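Local coordinates for protein putative nitroreductase (Thermotoga maritima, PDB 1VKW) that probably acts as an oxidoreductase, being a putative nitroreductase of the FMN-dependent nitroreductase clan, at residues M13-A18 against I87-T92; T50-W55 against G81-Q86; D75-Y80 against R179-G184; V146-M151 against S188-T193. All blocks are in the same frame, centred on the assembly; numbering follows the deposited sequence.

Interaction 1 of 4, residues M13-A18 against I87-T92; sequences MNIFEA and IVLFLT
The opening turn of helix 15-21 packs on the C-terminal half of helix 74-93, Ala18 lying against Leu89 and Thr92. It is a close helix-to-helix contact: the CB of Ala18 is 3.9 Å from Leu89 O and also faces Leu89 CD2, so a single methyl spans backbone and side chain of the same residue. On the far helix, Thr92 turns its methyl rather than its hydroxyl to the interface. With CG2 anti to the backbone N, that methyl sits 3.3 Å from Ala18 O, a tight approach. The hydroxyl is used within its own helix, where Thr92 OG1 donates to Val88 O over 2.9 Å, from above the carbonyl plane; the same oxygen also takes the amide of Thr92. Ile15 reaches across with its CG1 branch anti to the backbone N (chi1 -177°), and its CD1 meets Leu89 CD1 at 3.9 Å, the two side chains running obliquely to each other. Before the helix begins, selenomethionine Met13 bends at chi3 and brings CE to 3.8 Å from Thr92 O. The start of helix 15-21 is fixed by a capping box: Glu17 N donates to Asn14 OD1, and Asn14 N donates back to Glu17 OE1, 3.1 Å away. Beyond the pair, Ile15 and Leu89 both touch Leu192 of helix 180-198, while Val88 and Leu91 lean on strand 97-101 and Leu91 also on Ile66 of strand 64-67, which places the contact between a third helix and an antiparallel sheet.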
loop_
_atom_site.group_PDB
_atom_site.type_symbol
_atom_site.label_atom_id
_atom_site.label_comp_id
_atom_site.label_asym_id
_atom_site.label_seq_id
_atom_site.Cartn_x
_atom_site.Cartn_y
_atom_site.Cartn_z
HETATM N N MSE A 13 -9.490 6.067 10.902
HETATM C CA MSE A 13 -8.726 4.842 11.120
HETATM C C MSE A 13 -7.239 5.122 10.925
HETATM O O MSE A 13 -6.828 5.741 9.943
HETATM C CB MSE A 13 -9.271 3.647 10.305
HETATM C CG MSE A 13 -8.849 3.489 8.853
HETATM SE SE MSE A 13 -9.758 1.895 8.031
HETATM C CE MSE A 13 -11.640 2.531 8.089
ATOM N N ASN A 14 -6.447 4.720 11.917
ATOM C CA ASN A 14 -5.001 4.885 11.868
ATOM C C ASN A 14 -4.402 3.860 10.910
ATOM O O ASN A 14 -5.108 2.985 10.404
ATOM C CB ASN A 14 -4.369 4.804 13.282
ATOM C CG ASN A 14 -4.523 3.431 13.947
ATOM O OD1 ASN A 14 -4.399 2.384 13.302
ATOM N ND2 ASN A 14 -4.761 3.439 15.256
ATOM N N ILE A 15 -3.108 4.003 10.649
ATOM C CA ILE A 15 -2.407 3.167 9.688
ATOM C C ILE A 15 -2.575 1.661 9.953
ATOM O O ILE A 15 -2.688 0.880 9.013
ATOM C CB ILE A 15 -0.897 3.559 9.626
ATOM C CG1 ILE A 15 -0.157 2.734 8.567
ATOM C CG2 ILE A 15 -0.216 3.392 10.971
ATOM C CD1 ILE A 15 -0.701 2.905 7.146
ATOM N N PHE A 16 -2.575 1.254 11.219
ATOM C CA PHE A 16 -2.704 -0.156 11.563
ATOM C C PHE A 16 -4.085 -0.687 11.171
ATOM O O PHE A 16 -4.226 -1.784 10.611
ATOM C CB PHE A 16 -2.448 -0.375 13.055
ATOM C CG PHE A 16 -1.108 0.119 13.514
ATOM C CD1 PHE A 16 0.063 -0.426 12.991
ATOM C CD2 PHE A 16 -1.010 1.135 14.449
ATOM C CE1 PHE A 16 1.310 0.033 13.407
ATOM C CE2 PHE A 16 0.235 1.604 14.866
ATOM C CZ PHE A 16 1.391 1.058 14.344
ATOM N N GLU A 17 -5.105 0.115 11.446
ATOM C CA GLU A 17 -6.474 -0.269 11.131
ATOM C C GLU A 17 -6.683 -0.295 9.614
ATOM O O GLU A 17 -7.317 -1.202 9.097
ATOM C CB GLU A 17 -7.449 0.668 11.850
ATOM C CG GLU A 17 -7.328 0.549 13.370
ATOM C CD GLU A 17 -8.010 1.654 14.152
ATOM O OE1 GLU A 17 -8.186 2.773 13.624
ATOM O OE2 GLU A 17 -8.356 1.401 15.325
ATOM N N ALA A 18 -6.112 0.668 8.897
ATOM C CA ALA A 18 -6.190 0.686 7.424
ATOM C C ALA A 18 -5.560 -0.557 6.795
ATOM O O ALA A 18 -6.148 -1.176 5.908
ATOM C CB ALA A 18 -5.532 1.930 6.872
ATOM N N ILE A 87 -1.930 5.222 -1.710
ATOM C CA ILE A 87 -3.268 5.604 -2.177
ATOM C C ILE A 87 -4.330 4.571 -1.769
ATOM O O ILE A 87 -5.420 4.943 -1.303
ATOM C CB ILE A 87 -3.261 5.823 -3.711
ATOM C CG1 ILE A 87 -2.306 6.973 -4.075
ATOM C CG2 ILE A 87 -4.667 6.119 -4.218
ATOM C CD1 ILE A 87 -1.922 7.021 -5.549
ATOM N N VAL A 88 -4.003 3.288 -1.935
ATOM C CA VAL A 88 -4.884 2.183 -1.511
ATOM C C VAL A 88 -5.259 2.313 -0.048
ATOM O O VAL A 88 -6.434 2.225 0.319
ATOM C CB VAL A 88 -4.218 0.800 -1.744
ATOM C CG1 VAL A 88 -4.950 -0.316 -0.988
ATOM C CG2 VAL A 88 -4.178 0.478 -3.221
ATOM N N LEU A 89 -4.254 2.533 0.786
ATOM C CA LEU A 89 -4.468 2.638 2.221
ATOM C C LEU A 89 -5.268 3.877 2.594
ATOM O O LEU A 89 -6.047 3.858 3.546
ATOM C CB LEU A 89 -3.118 2.624 2.954
ATOM C CG LEU A 89 -2.412 1.268 2.927
ATOM C CD1 LEU A 89 -1.045 1.363 3.599
ATOM C CD2 LEU A 89 -3.282 0.183 3.594
ATOM N N PHE A 90 -5.080 4.952 1.842
ATOM C CA PHE A 90 -5.896 6.137 2.020
ATOM C C PHE A 90 -7.364 5.838 1.672
ATOM O O PHE A 90 -8.292 6.207 2.412
ATOM C CB PHE A 90 -5.350 7.284 1.174
ATOM C CG PHE A 90 -6.243 8.482 1.154
ATOM C CD1 PHE A 90 -6.557 9.143 2.337
ATOM C CD2 PHE A 90 -6.791 8.944 -0.038
ATOM C CE1 PHE A 90 -7.383 10.254 2.325
ATOM C CE2 PHE A 90 -7.619 10.045 -0.050
ATOM C CZ PHE A 90 -7.919 10.699 1.135
ATOM N N LEU A 91 -7.571 5.169 0.545
ATOM C CA LEU A 91 -8.917 4.821 0.098
ATOM C C LEU A 91 -9.600 3.867 1.081
ATOM O O LEU A 91 -10.798 4.002 1.341
ATOM C CB LEU A 91 -8.877 4.205 -1.304
ATOM C CG LEU A 91 -8.565 5.155 -2.471
ATOM C CD1 LEU A 91 -8.374 4.368 -3.763
ATOM C CD2 LEU A 91 -9.655 6.186 -2.639
ATOM N N THR A 92 -8.831 2.915 1.617
ATOM C CA THR A 92 -9.312 2.003 2.655
ATOM C C THR A 92 -9.856 2.781 3.850
ATOM O O THR A 92 -10.967 2.518 4.325
ATOM C CB THR A 92 -8.174 1.072 3.142
ATOM O OG1 THR A 92 -7.668 0.285 2.055
ATOM C CG2 THR A 92 -8.698 0.041 4.124
#

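Interaction 2 of 4, residues T50-W55 against G81-Q86; sequences TKKLDW and GFQGEQ
Gln83 carries this contact, its side-chain amide binding both the backbone of Lys51 and Leu53 and the indole of Trp55, so that the irregular segment leading into strand 56-58 is tied to the side of helix 74-93. The polar part comes first. Gln83 has CG anti to its carbonyl carbon (chi1 -71°) and a chain extended beyond it, which carries the amide well out from the helix. There NE2 donates to Lys51 O at 2.9 Å, with that oxygen close to the amide plane. Its partner atom OE1 accepts twice. Leu53 N comes in the carbonyl plane, on a lone pair, 2.9 Å from Gln83 OE1 and nearly straight at 167°. Trp55 NE1 lies 3.1 Å from the same OE1, which sits at the edge of the indole near its plane. The amide thus answers a C=O and an N-H two residues apart along one extended backbone, and three bonds together resist its rotation. A fourth involves Glu79, one turn earlier on the helix, whose OE2 is bonded to Gln83 NE2.

Van der Waals contacts follow. Leu53 CB lies 3.6 Å from Gln83 OE1, so carbon as well as two donors borders that oxygen. The indole also meets the ring of Tyr80, their planes at about 40°, and touches Ile87. The six-membered ring of the indole comes up to the backbone at Gly84, which has no side chain, with Trp55 CZ2 3.6 Å from Gly84 N and Trp55 CH2 3.8 Å from Gly84 CA.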
loop_
_atom_site.group_PDB
_atom_site.type_symbol
_atom_site.label_atom_id
_atom_site.label_comp_id
_atom_site.label_asym_id
_atom_site.label_seq_id
_atom_site.Cartn_x
_atom_site.Cartn_y
_atom_site.Cartn_z
ATOM N N THR A 50 12.186 8.530 -5.343
ATOM C CA THR A 50 12.941 9.309 -6.330
ATOM C C THR A 50 12.081 10.406 -6.942
ATOM O O THR A 50 12.424 11.591 -6.863
ATOM C CB THR A 50 13.483 8.374 -7.443
ATOM O OG1 THR A 50 14.551 7.573 -6.917
ATOM C CG2 THR A 50 14.135 9.146 -8.566
ATOM N N LYS A 51 10.978 10.006 -7.572
ATOM C CA LYS A 51 10.093 10.943 -8.236
ATOM C C LYS A 51 8.635 10.578 -7.993
ATOM O O LYS A 51 8.283 9.401 -7.914
ATOM C CB LYS A 51 10.405 11.012 -9.740
ATOM C CG LYS A 51 9.603 10.060 -10.624
ATOM C CD LYS A 51 10.139 10.040 -12.045
ATOM C CE LYS A 51 9.307 9.134 -12.951
ATOM N NZ LYS A 51 7.959 9.701 -13.236
ATOM N N LYS A 52 7.801 11.609 -7.870
ATOM C CA LYS A 52 6.364 11.443 -7.692
ATOM C C LYS A 52 5.777 11.119 -9.048
ATOM O O LYS A 52 6.040 11.823 -10.016
ATOM C CB LYS A 52 5.738 12.732 -7.142
ATOM C CG LYS A 52 4.242 12.636 -6.835
ATOM C CD LYS A 52 3.660 13.969 -6.342
ATOM C CE LYS A 52 3.491 14.984 -7.470
ATOM N NZ LYS A 52 2.768 16.232 -7.044
ATOM N N LEU A 53 4.984 10.060 -9.126
ATOM C CA LEU A 53 4.335 9.700 -10.385
ATOM C C LEU A 53 3.157 10.610 -10.689
ATOM O O LEU A 53 2.739 11.400 -9.848
ATOM C CB LEU A 53 3.890 8.237 -10.357
ATOM C CG LEU A 53 5.040 7.236 -10.208
ATOM C CD1 LEU A 53 4.493 5.833 -10.315
ATOM C CD2 LEU A 53 6.144 7.460 -11.243
ATOM N N ASP A 54 2.648 10.504 -11.915
ATOM C CA ASP A 54 1.533 11.318 -12.383
ATOM C C ASP A 54 0.240 10.514 -12.264
ATOM O O ASP A 54 -0.210 9.881 -13.221
ATOM C CB ASP A 54 1.785 11.755 -13.831
ATOM C CG ASP A 54 0.794 12.787 -14.316
ATOM O OD1 ASP A 54 -0.089 13.192 -13.529
ATOM O OD2 ASP A 54 0.825 13.252 -15.476
ATOM N N TRP A 55 -0.357 10.544 -11.077
ATOM C CA TRP A 55 -1.532 9.725 -10.804
ATOM C C TRP A 55 -2.795 10.297 -11.446
ATOM O O TRP A 55 -3.033 11.514 -11.442
ATOM C CB TRP A 55 -1.712 9.499 -9.300
ATOM C CG TRP A 55 -0.627 8.637 -8.760
ATOM C CD1 TRP A 55 0.495 9.044 -8.109
ATOM C CD2 TRP A 55 -0.531 7.214 -8.875
ATOM N NE1 TRP A 55 1.273 7.959 -7.782
ATOM C CE2 TRP A 55 0.668 6.821 -8.247
ATOM C CE3 TRP A 55 -1.346 6.221 -9.440
ATOM C CZ2 TRP A 55 1.074 5.482 -8.164
ATOM C CZ3 TRP A 55 -0.946 4.890 -9.350
ATOM C CH2 TRP A 55 0.257 4.536 -8.720
ATOM N N GLY A 81 4.496 0.751 -6.972
ATOM C CA GLY A 81 3.982 0.014 -5.822
ATOM C C GLY A 81 3.966 0.833 -4.544
ATOM O O GLY A 81 2.987 0.822 -3.809
ATOM N N PHE A 82 5.047 1.573 -4.304
ATOM C CA PHE A 82 5.209 2.369 -3.082
ATOM C C PHE A 82 4.156 3.482 -2.977
ATOM O O PHE A 82 3.468 3.611 -1.959
ATOM C CB PHE A 82 6.628 2.949 -3.045
ATOM C CG PHE A 82 6.978 3.643 -1.752
ATOM C CD1 PHE A 82 7.164 2.909 -0.579
ATOM C CD2 PHE A 82 7.126 5.026 -1.705
ATOM C CE1 PHE A 82 7.495 3.548 0.621
ATOM C CE2 PHE A 82 7.445 5.670 -0.509
ATOM C CZ PHE A 82 7.630 4.926 0.659
ATOM N N GLN A 83 4.007 4.258 -4.046
ATOM C CA GLN A 83 3.027 5.338 -4.063
ATOM C C GLN A 83 1.610 4.806 -4.178
ATOM O O GLN A 83 0.700 5.327 -3.537
ATOM C CB GLN A 83 3.331 6.324 -5.193
ATOM C CG GLN A 83 4.574 7.148 -4.932
ATOM C CD GLN A 83 4.979 8.005 -6.116
ATOM O OE1 GLN A 83 4.133 8.554 -6.818
ATOM N NE2 GLN A 83 6.281 8.121 -6.336
ATOM N N GLY A 84 1.434 3.779 -5.003
ATOM C CA GLY A 84 0.137 3.157 -5.234
ATOM C C GLY A 84 -0.491 2.568 -3.977
ATOM O O GLY A 84 -1.689 2.725 -3.747
ATOM N N GLU A 85 0.310 1.902 -3.152
ATOM C CA GLU A 85 -0.220 1.345 -1.917
ATOM C C GLU A 85 -0.547 2.440 -0.893
ATOM O O GLU A 85 -1.479 2.278 -0.112
ATOM C CB GLU A 85 0.701 0.264 -1.353
ATOM C CG GLU A 85 0.141 -0.497 -0.150
ATOM C CD GLU A 85 -1.078 -1.368 -0.431
ATOM O OE1 GLU A 85 -1.552 -1.424 -1.584
ATOM O OE2 GLU A 85 -1.571 -2.024 0.519
ATOM N N GLN A 86 0.175 3.567 -0.915
ATOM C CA GLN A 86 -0.204 4.711 -0.088
ATOM C C GLN A 86 -1.621 5.178 -0.419
ATOM O O GLN A 86 -2.419 5.479 0.479
ATOM C CB GLN A 86 0.799 5.861 -0.248
ATOM C CG GLN A 86 2.098 5.617 0.522
ATOM C CD GLN A 86 3.125 6.689 0.264
ATOM O OE1 GLN A 86 3.023 7.789 0.807
ATOM N NE2 GLN A 86 4.107 6.385 -0.584
#

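Interaction 3 of 4, residues D75-Y80 against R179-G184; sequences DELVEY and RPVDLG
Leu77 and Pro180 lie side by side and point the same way, Leu77 CB 3.7 Å from Pro180 CG, with Leu77 CD1 resting on the same ring carbon. The side chains of Leu77 and Val181 are set aslant, with Leu77 CD2 3.7 Å from Val181 CG2. Val78 divides its two methyls. CG1, anti to the backbone N (chi1 171°), reaches Gly184 CA at 3.8 Å, while CG2 lies 3.6 Å from Pro180 CB, the two side chains crossing at a slant, and goes on to Leu183 CB. An alanine in place of Val78 would probably open a gap between Pro180, Leu183 and Gly184, since both methyls that touch them would be gone. The backbones themselves come close: the short axes of helix 75-80 and helix 180-184 approach to 6.6 Å and cross at -43°, running roughly the same way. Such a close, right-handed parallel crossing with a glycine in the interface and CA-H...O contacts recalls GASright packing, best known from membrane helices, here in the interior of a nitroreductase-like fold. Three contacts of that kind link the two helices: Val78 CA to Pro180 O at 3.2 Å, Val181 CA to Leu77 O at 3.5 Å, and Gly184 CA to Val78 O at 3.3 Å. Helix 75-80 gives one, from Val78, and takes two, on Leu77 O and Val78 O. Any beta carbon on Gly184 would point at helix 75-80 and run into Val78 O. Towards the sheet of strand 211-215, Val78 and Leu183 both touch Tyr212, and Phe74, just before 75-80, lies on Pro180 and Leu183.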
loop_
_atom_site.group_PDB
_atom_site.type_symbol
_atom_site.label_atom_id
_atom_site.label_comp_id
_atom_site.label_asym_id
_atom_site.label_seq_id
_atom_site.Cartn_x
_atom_site.Cartn_y
_atom_site.Cartn_z
ATOM N N ASP A 75 13.431 0.193 -10.494
ATOM C CA ASP A 75 13.225 1.294 -9.527
ATOM C C ASP A 75 11.894 2.033 -9.746
ATOM O O ASP A 75 11.222 2.426 -8.783
ATOM C CB ASP A 75 14.397 2.293 -9.584
ATOM C CG ASP A 75 15.734 1.658 -9.209
ATOM O OD1 ASP A 75 15.734 0.641 -8.480
ATOM O OD2 ASP A 75 16.838 2.104 -9.596
ATOM N N GLU A 76 11.508 2.217 -11.007
ATOM C CA GLU A 76 10.271 2.937 -11.310
ATOM C C GLU A 76 9.049 2.121 -10.918
ATOM O O GLU A 76 8.022 2.684 -10.534
ATOM C CB GLU A 76 10.184 3.320 -12.787
ATOM C CG GLU A 76 11.170 4.399 -13.227
ATOM C CD GLU A 76 12.409 3.844 -13.899
ATOM O OE1 GLU A 76 13.251 3.225 -13.213
ATOM O OE2 GLU A 76 12.550 4.038 -15.125
ATOM N N LEU A 77 9.148 0.801 -11.024
ATOM C CA LEU A 77 8.044 -0.069 -10.628
ATOM C C LEU A 77 7.907 -0.179 -9.097
ATOM O O LEU A 77 6.795 -0.261 -8.585
ATOM C CB LEU A 77 8.184 -1.448 -11.268
ATOM C CG LEU A 77 7.842 -1.498 -12.761
ATOM C CD1 LEU A 77 8.296 -2.815 -13.344
ATOM C CD2 LEU A 77 6.356 -1.282 -13.008
ATOM N N VAL A 78 9.028 -0.180 -8.376
ATOM C CA VAL A 78 8.996 -0.073 -6.900
ATOM C C VAL A 78 8.271 1.220 -6.507
ATOM O O VAL A 78 7.424 1.217 -5.612
ATOM C CB VAL A 78 10.425 -0.140 -6.280
ATOM C CG1 VAL A 78 10.413 0.187 -4.799
ATOM C CG2 VAL A 78 11.017 -1.505 -6.466
ATOM N N GLU A 79 8.597 2.311 -7.204
ATOM C CA GLU A 79 7.942 3.602 -7.026
ATOM C C GLU A 79 6.440 3.482 -7.213
ATOM O O GLU A 79 5.673 4.010 -6.408
ATOM C CB GLU A 79 8.507 4.628 -8.034
ATOM C CG GLU A 79 8.239 6.082 -7.676
ATOM C CD GLU A 79 9.031 6.530 -6.458
ATOM O OE1 GLU A 79 10.253 6.762 -6.593
ATOM O OE2 GLU A 79 8.433 6.650 -5.373
ATOM N N TYR A 80 6.026 2.797 -8.282
ATOM C CA TYR A 80 4.603 2.590 -8.570
ATOM C C TYR A 80 3.906 1.856 -7.417
ATOM O O TYR A 80 2.866 2.301 -6.923
ATOM C CB TYR A 80 4.414 1.842 -9.899
ATOM C CG TYR A 80 3.009 1.980 -10.464
ATOM C CD1 TYR A 80 2.686 3.017 -11.327
ATOM C CD2 TYR A 80 1.997 1.092 -10.107
ATOM C CE1 TYR A 80 1.401 3.162 -11.831
ATOM C CE2 TYR A 80 0.700 1.229 -10.617
ATOM C CZ TYR A 80 0.411 2.272 -11.475
ATOM O OH TYR A 80 -0.865 2.428 -11.983
ATOM N N ARG A 179 10.153 -8.860 -7.571
ATOM C CA ARG A 179 8.925 -8.260 -8.096
ATOM C C ARG A 179 8.815 -6.821 -7.600
ATOM O O ARG A 179 8.346 -6.584 -6.482
ATOM C CB ARG A 179 7.717 -9.047 -7.589
ATOM C CG ARG A 179 7.758 -10.495 -7.947
ATOM C CD ARG A 179 7.680 -10.717 -9.432
ATOM N NE ARG A 179 7.803 -12.114 -9.779
ATOM C CZ ARG A 179 7.779 -12.569 -11.019
ATOM N NH1 ARG A 179 7.639 -11.730 -12.046
ATOM N NH2 ARG A 179 7.898 -13.869 -11.236
ATOM N N PRO A 180 9.261 -5.870 -8.418
ATOM C CA PRO A 180 9.460 -4.516 -7.941
ATOM C C PRO A 180 8.173 -3.847 -7.453
ATOM O O PRO A 180 8.195 -3.179 -6.431
ATOM C CB PRO A 180 10.104 -3.797 -9.141
ATOM C CG PRO A 180 9.809 -4.635 -10.331
ATOM C CD PRO A 180 9.647 -6.025 -9.836
ATOM N N VAL A 181 7.050 -4.078 -8.124
ATOM C CA VAL A 181 5.789 -3.454 -7.693
ATOM C C VAL A 181 5.399 -3.965 -6.304
ATOM O O VAL A 181 5.129 -3.175 -5.410
ATOM C CB VAL A 181 4.641 -3.668 -8.706
ATOM C CG1 VAL A 181 3.378 -2.943 -8.247
ATOM C CG2 VAL A 181 5.046 -3.160 -10.078
ATOM N N ASP A 182 5.414 -5.285 -6.137
ATOM C CA ASP A 182 5.133 -5.925 -4.849
ATOM C C ASP A 182 6.114 -5.463 -3.762
ATOM O O ASP A 182 5.713 -5.221 -2.632
ATOM C CB ASP A 182 5.159 -7.456 -4.991
ATOM C CG ASP A 182 4.127 -7.982 -6.012
ATOM O OD1 ASP A 182 2.997 -7.459 -6.061
ATOM O OD2 ASP A 182 4.355 -8.924 -6.797
ATOM N N LEU A 183 7.395 -5.340 -4.118
ATOM C CA LEU A 183 8.407 -4.778 -3.221
ATOM C C LEU A 183 7.986 -3.400 -2.713
ATOM O O LEU A 183 8.001 -3.153 -1.510
ATOM C CB LEU A 183 9.767 -4.657 -3.923
ATOM C CG LEU A 183 11.000 -4.705 -3.000
ATOM C CD1 LEU A 183 12.272 -4.729 -3.831
ATOM C CD2 LEU A 183 11.042 -3.569 -2.014
ATOM N N GLY A 184 7.600 -2.527 -3.645
ATOM C CA GLY A 184 7.168 -1.180 -3.317
ATOM C C GLY A 184 5.946 -1.171 -2.420
ATOM O O GLY A 184 5.872 -0.376 -1.493
#

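Interaction 4 of 4, residues V146-M151 against S188-T193; sequences VKIVEM and SHAYLT
The carbonyl oxygen of His189 is gripped twice by Thr193, the residue that also carries much of the contact with Ile148 and Met151. Thr193 OG1 donates to His189 O at 2.8 Å, and Thr193 N reaches the same oxygen at 3.1 Å. For this OG1 stands between the backbone N and the carbonyl carbon, which turns CG2 to the other helix, 3.6 Å from Met151 CB. Ile148 lies obliquely to Thr193 and sets its CG2 3.6 Å from Thr193 OG1, so the hydroxyl is covered by carbon on the interface side. The same Ile148 CG2 settles on the backbone of Ala190, 3.8 Å from its CA, where the small side chain lets the isoleucine come close. The axes of segments 146-151 and 188-193 approach to 8.7 Å at 143°, a roughly antiparallel packing of helix 143-153 on helix 180-198. The one hydrogen bond between the segments is made by His189, whose ND1 donates to Met151 O at 3.0 Å and 162°. That oxygen lies at the edge of the imidazole, near its plane. At the far side of the ring NE2 is bonded to Glu85 OE2 of helix 74-93, and His189 touches Ile19 and Leu89 as well. A phenylalanine in place of His189 would probably leave Met151 O and Glu85 without these partners in a buried place. With one nitrogen facing a carbonyl and the other a carboxylate, the imidazole is held against rotation by both its ends, and it bridges three helices through polar bonds in an otherwise largely apolar interface.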
loop_
_atom_site.group_PDB
_atom_site.type_symbol
_atom_site.label_atom_id
_atom_site.label_comp_id
_atom_site.label_asym_id
_atom_site.label_seq_id
_atom_site.Cartn_x
_atom_site.Cartn_y
_atom_site.Cartn_z
ATOM N N VAL A 146 8.437 -6.639 15.323
ATOM C CA VAL A 146 7.425 -7.674 15.137
ATOM C C VAL A 146 6.175 -7.016 14.526
ATOM O O VAL A 146 5.656 -7.482 13.509
ATOM C CB VAL A 146 7.076 -8.388 16.448
ATOM C CG1 VAL A 146 5.975 -9.396 16.227
ATOM C CG2 VAL A 146 8.316 -9.090 17.033
ATOM N N LYS A 147 5.745 -5.896 15.101
ATOM C CA LYS A 147 4.551 -5.209 14.604
ATOM C C LYS A 147 4.702 -4.750 13.149
ATOM O O LYS A 147 3.803 -4.966 12.328
ATOM C CB LYS A 147 4.208 -4.012 15.489
ATOM C CG LYS A 147 2.842 -3.403 15.192
ATOM C CD LYS A 147 2.454 -2.390 16.266
ATOM C CE LYS A 147 0.937 -2.154 16.311
ATOM N NZ LYS A 147 0.567 -1.210 17.396
ATOM N N ILE A 148 5.831 -4.123 12.822
ATOM C CA ILE A 148 6.065 -3.654 11.443
ATOM C C ILE A 148 6.068 -4.825 10.461
ATOM O O ILE A 148 5.482 -4.723 9.392
ATOM C CB ILE A 148 7.378 -2.858 11.323
ATOM C CG1 ILE A 148 7.271 -1.530 12.081
ATOM C CG2 ILE A 148 7.691 -2.585 9.876
ATOM C CD1 ILE A 148 8.601 -0.924 12.407
ATOM N N VAL A 149 6.711 -5.933 10.825
ATOM C CA VAL A 149 6.767 -7.094 9.941
ATOM C C VAL A 149 5.381 -7.694 9.708
ATOM O O VAL A 149 5.040 -8.064 8.573
ATOM C CB VAL A 149 7.737 -8.180 10.454
ATOM C CG1 VAL A 149 7.677 -9.418 9.550
ATOM C CG2 VAL A 149 9.171 -7.657 10.428
ATOM N N GLU A 150 4.600 -7.803 10.779
ATOM C CA GLU A 150 3.241 -8.312 10.687
ATOM C C GLU A 150 2.401 -7.453 9.751
ATOM O O GLU A 150 1.639 -7.965 8.934
ATOM C CB GLU A 150 2.592 -8.369 12.079
ATOM C CG GLU A 150 3.151 -9.467 12.974
ATOM C CD GLU A 150 2.770 -9.339 14.440
ATOM O OE1 GLU A 150 1.967 -8.448 14.805
ATOM O OE2 GLU A 150 3.274 -10.161 15.248
HETATM N N MSE A 151 2.544 -6.138 9.865
HETATM C CA MSE A 151 1.783 -5.204 9.016
HETATM C C MSE A 151 2.251 -5.239 7.564
HETATM O O MSE A 151 1.450 -5.051 6.648
HETATM C CB MSE A 151 1.904 -3.778 9.544
HETATM C CG MSE A 151 1.270 -3.555 10.884
HETATM SE SE MSE A 151 -0.665 -3.895 10.882
HETATM C CE MSE A 151 -0.616 -5.795 11.545
ATOM N N SER A 188 5.883 0.285 1.412
ATOM C CA SER A 188 4.939 1.310 1.870
ATOM C C SER A 188 4.362 0.980 3.239
ATOM O O SER A 188 4.250 1.864 4.094
ATOM C CB SER A 188 3.810 1.543 0.853
ATOM O OG SER A 188 2.825 0.519 0.897
ATOM N N HIS A 189 4.007 -0.285 3.464
ATOM C CA HIS A 189 3.507 -0.714 4.777
ATOM C C HIS A 189 4.547 -0.565 5.868
ATOM O O HIS A 189 4.235 -0.125 6.972
ATOM C CB HIS A 189 3.009 -2.170 4.739
ATOM C CG HIS A 189 1.735 -2.358 3.975
ATOM N ND1 HIS A 189 0.746 -3.233 4.379
ATOM C CD2 HIS A 189 1.284 -1.782 2.836
ATOM C CE1 HIS A 189 -0.254 -3.190 3.513
ATOM N NE2 HIS A 189 0.049 -2.324 2.564
ATOM N N ALA A 190 5.787 -0.959 5.576
ATOM C CA ALA A 190 6.857 -0.873 6.559
ATOM C C ALA A 190 7.170 0.592 6.867
ATOM O O ALA A 190 7.322 0.980 8.017
ATOM C CB ALA A 190 8.078 -1.583 6.066
ATOM N N TYR A 191 7.251 1.401 5.822
ATOM C CA TYR A 191 7.493 2.828 5.972
ATOM C C TYR A 191 6.416 3.525 6.816
ATOM O O TYR A 191 6.719 4.222 7.776
ATOM C CB TYR A 191 7.606 3.486 4.597
ATOM C CG TYR A 191 7.573 4.983 4.690
ATOM C CD1 TYR A 191 8.735 5.713 4.933
ATOM C CD2 TYR A 191 6.372 5.672 4.562
ATOM C CE1 TYR A 191 8.699 7.105 5.034
ATOM C CE2 TYR A 191 6.318 7.059 4.673
ATOM C CZ TYR A 191 7.482 7.769 4.906
ATOM O OH TYR A 191 7.410 9.138 5.001
ATOM N N LEU A 192 5.156 3.322 6.456
ATOM C CA LEU A 192 4.044 3.972 7.150
ATOM C C LEU A 192 3.883 3.521 8.612
ATOM O O LEU A 192 3.569 4.331 9.478
ATOM C CB LEU A 192 2.739 3.781 6.358
ATOM C CG LEU A 192 2.654 4.506 5.004
ATOM C CD1 LEU A 192 1.436 4.048 4.215
ATOM C CD2 LEU A 192 2.644 6.020 5.158
ATOM N N THR A 193 4.097 2.242 8.901
ATOM C CA THR A 193 3.978 1.766 10.286
ATOM C C THR A 193 5.169 2.208 11.130
ATOM O O THR A 193 5.004 2.619 12.289
ATOM C CB THR A 193 3.803 0.247 10.350
ATOM O OG1 THR A 193 4.868 -0.394 9.650
ATOM C CG2 THR A 193 2.535 -0.190 9.615
#

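How the interactions relate
Helix 74-93 serves interactions 1, 2 and 3, and helix 180-198 serves 3 and 4; interaction 3 joins these two helices directly. Interactions 1, 3 and 4 are buried, whereas interaction 2 is partly buried and involves exposed lysines of a loop. Chemistry follows place: interactions 1 and 3 rely on methyls and close backbones, interaction 2 on amide hydrogen bonds that hold irregular chain, and interaction 4 mixes packing with one histidine bond. Neighbours interlock. Glu79 of interaction 3 bonds Thr50 of interaction 2, Phe82 of interaction 2 packs against Tyr191 of interaction 4, and Phe16 of interaction 1 meets Lys147 of interaction 4 in a cation-pi contact.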